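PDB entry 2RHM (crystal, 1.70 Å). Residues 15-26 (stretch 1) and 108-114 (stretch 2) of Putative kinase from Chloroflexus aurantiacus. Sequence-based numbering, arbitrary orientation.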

# COMPACT_ATOMS: atom_id res chain seq x y z
N ALA B 15 13.67 -15.27 -7.67
CA ALA B 15 13.74 -16.69 -7.32
C ALA B 15 14.75 -17.06 -6.21
O ALA B 15 14.95 -18.24 -5.93
CB ALA B 15 13.92 -17.58 -8.57
N THR B 16 15.38 -16.09 -5.56
CA THR B 16 16.32 -16.38 -4.49
C THR B 16 15.71 -16.76 -3.13
O THR B 16 16.46 -17.02 -2.17
CB THR B 16 17.27 -15.19 -4.24
OG1 THR B 16 16.51 -14.00 -4.03
CG2 THR B 16 18.23 -15.00 -5.43
N GLY B 17 14.38 -16.75 -3.03
CA GLY B 17 13.69 -17.07 -1.79
C GLY B 17 13.15 -15.87 -1.03
O GLY B 17 12.53 -16.01 0.03
N LYS B 18 13.38 -14.68 -1.56
CA LYS B 18 12.93 -13.46 -0.88
C LYS B 18 11.42 -13.40 -0.65
O LYS B 18 10.96 -12.85 0.36
CB LYS B 18 13.43 -12.21 -1.62
CG LYS B 18 12.97 -12.07 -3.05
CD LYS B 18 13.50 -10.75 -3.67
CE LYS B 18 13.21 -10.66 -5.14
NZ LYS B 18 11.78 -10.79 -5.48
N THR B 19 10.63 -13.98 -1.55
CA THR B 19 9.19 -13.96 -1.34
C THR B 19 8.82 -14.78 -0.11
O THR B 19 8.19 -14.29 0.83
CB THR B 19 8.44 -14.51 -2.56
OG1 THR B 19 8.83 -13.79 -3.72
CG2 THR B 19 6.97 -14.39 -2.34
N THR B 20 9.27 -16.03 -0.08
CA THR B 20 8.94 -16.91 1.05
C THR B 20 9.46 -16.37 2.37
O THR B 20 8.75 -16.38 3.37
CB THR B 20 9.52 -18.30 0.80
OG1 THR B 20 8.84 -18.87 -0.32
CG2 THR B 20 9.31 -19.21 2.03
N LEU B 21 10.70 -15.92 2.35
CA LEU B 21 11.36 -15.38 3.51
C LEU B 21 10.67 -14.13 4.05
O LEU B 21 10.43 -14.01 5.26
CB LEU B 21 12.83 -15.12 3.21
CG LEU B 21 13.68 -14.70 4.41
CD1 LEU B 21 15.12 -15.13 4.23
CD2 LEU B 21 13.60 -13.19 4.73
N SER B 22 10.31 -13.20 3.17
CA SER B 22 9.64 -11.99 3.61
C SER B 22 8.26 -12.33 4.21
O SER B 22 7.84 -11.74 5.22
CB SER B 22 9.52 -11.00 2.46
OG SER B 22 8.65 -11.50 1.47
N GLN B 23 7.57 -13.31 3.64
CA GLN B 23 6.28 -13.73 4.17
C GLN B 23 6.41 -14.38 5.56
O GLN B 23 5.57 -14.15 6.46
CB GLN B 23 5.58 -14.64 3.16
CG GLN B 23 5.14 -13.89 1.87
CD GLN B 23 4.55 -14.80 0.78
OE1 GLN B 23 4.68 -16.03 0.83
NE2 GLN B 23 3.91 -14.18 -0.21
N ALA B 24 7.45 -15.19 5.74
CA ALA B 24 7.78 -15.78 7.03
C ALA B 24 8.11 -14.72 8.08
O ALA B 24 7.79 -14.89 9.26
CB ALA B 24 8.96 -16.74 6.89
N LEU B 25 8.77 -13.65 7.66
CA LEU B 25 9.07 -12.53 8.54
C LEU B 25 7.79 -11.80 8.92
O LEU B 25 7.62 -11.40 10.06
CB LEU B 25 10.05 -11.54 7.89
CG LEU B 25 11.53 -11.88 7.86
CD1 LEU B 25 12.25 -10.76 7.18
CD2 LEU B 25 12.08 -12.08 9.25
N ALA B 26 6.89 -11.63 7.96
CA ALA B 26 5.66 -10.90 8.24
C ALA B 26 4.86 -11.68 9.28
O ALA B 26 4.32 -11.09 10.22
CB ALA B 26 4.86 -10.72 6.99
N GLN B 108 18.45 -5.22 6.94
CA GLN B 108 18.44 -5.74 5.58
C GLN B 108 18.79 -7.22 5.51
O GLN B 108 19.72 -7.69 6.18
CB GLN B 108 19.38 -4.93 4.67
CG GLN B 108 19.24 -5.27 3.18
CD GLN B 108 20.02 -4.32 2.25
OE1 GLN B 108 19.93 -4.45 1.03
NE2 GLN B 108 20.78 -3.38 2.82
N ILE B 109 17.96 -7.95 4.77
CA ILE B 109 18.20 -9.37 4.48
C ILE B 109 18.31 -9.55 2.97
O ILE B 109 17.42 -9.14 2.20
CB ILE B 109 17.09 -10.28 5.03
CG1 ILE B 109 16.91 -10.06 6.52
CG2 ILE B 109 17.43 -11.75 4.75
CD1 ILE B 109 15.85 -10.85 7.11
N ARG B 110 19.44 -10.11 2.55
CA ARG B 110 19.71 -10.35 1.15
C ARG B 110 19.67 -11.85 0.90
O ARG B 110 20.35 -12.61 1.56
CB ARG B 110 21.06 -9.79 0.72
CG ARG B 110 21.38 -10.24 -0.70
CD ARG B 110 22.72 -9.79 -1.17
NE ARG B 110 23.81 -10.32 -0.36
CZ ARG B 110 25.08 -10.28 -0.74
NH1 ARG B 110 25.41 -9.76 -1.90
NH2 ARG B 110 26.04 -10.77 0.05
N CYS B 111 18.83 -12.26 -0.05
CA CYS B 111 18.75 -13.66 -0.41
C CYS B 111 19.60 -13.91 -1.63
O CYS B 111 19.65 -13.08 -2.52
CB CYS B 111 17.31 -14.04 -0.72
SG CYS B 111 16.23 -13.80 0.68
N VAL B 112 20.25 -15.07 -1.66
CA VAL B 112 21.11 -15.45 -2.78
C VAL B 112 20.92 -16.96 -3.03
O VAL B 112 20.42 -17.67 -2.17
CB VAL B 112 22.61 -15.14 -2.48
CG1 VAL B 112 22.83 -13.63 -2.24
CG2 VAL B 112 23.12 -15.95 -1.30
N ALA B 113 21.27 -17.41 -4.22
CA ALA B 113 21.28 -18.85 -4.52
C ALA B 113 22.08 -19.10 -5.77
O ALA B 113 22.35 -18.18 -6.55
CB ALA B 113 19.90 -19.39 -4.68
N SER B 114 22.43 -20.36 -5.99
CA SER B 114 23.27 -20.74 -7.12
C SER B 114 22.50 -20.53 -8.41
O SER B 114 21.26 -20.63 -8.44
CB SER B 114 23.77 -22.19 -7.00
OG SER B 114 22.73 -23.13 -7.21

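No hydrogen bond joins the two stretches; packing alone holds them, over 344 Å² of summed buried surface. The helix that starts at Lys18 runs roughly antiparallel to strand 108-112, at 147°, with the axes 9.3 Å apart at closest approach.

Ala15 scarcely takes part. The nearest CA atoms across the stretches are Thr16 CA and Val112 CA, 5.2 Å apart. The Thr16 side chain points toward the strand in the p rotamer. Thr16 OG1 lies 3.4 Å from Cys111 CB, and Thr16 CG2 lies 4.1 Å from Ala113 N. Thr16 OG1 is hydrogen-bonded to a residue just outside one of the stretches, so this buried polar atom has a partner.

Gly17 is the N-cap. At its phi/psi of 103/-2, a CB would be jammed against the carbonyl O of Thr16, so glycine fits. Lys18 passes Cys111 with its backbone, Lys18 CA to Cys111 SG 3.7 Å, while its long chain leads away to a partner elsewhere in the structure. Its N is buried without a partner.

Leu21 points toward the strand and touches two residues: Leu21 CD1 is 4.0 Å from Cys111 SG, and Leu21 CD2 is 4.0 Å from Ile109 CD1. One turn on, Leu25 CD1 meets Ile109 CD1 at 3.6 Å. Ile109 and Cys111 alternate with Arg110, which points away, so the strand offers the helix an apolar side.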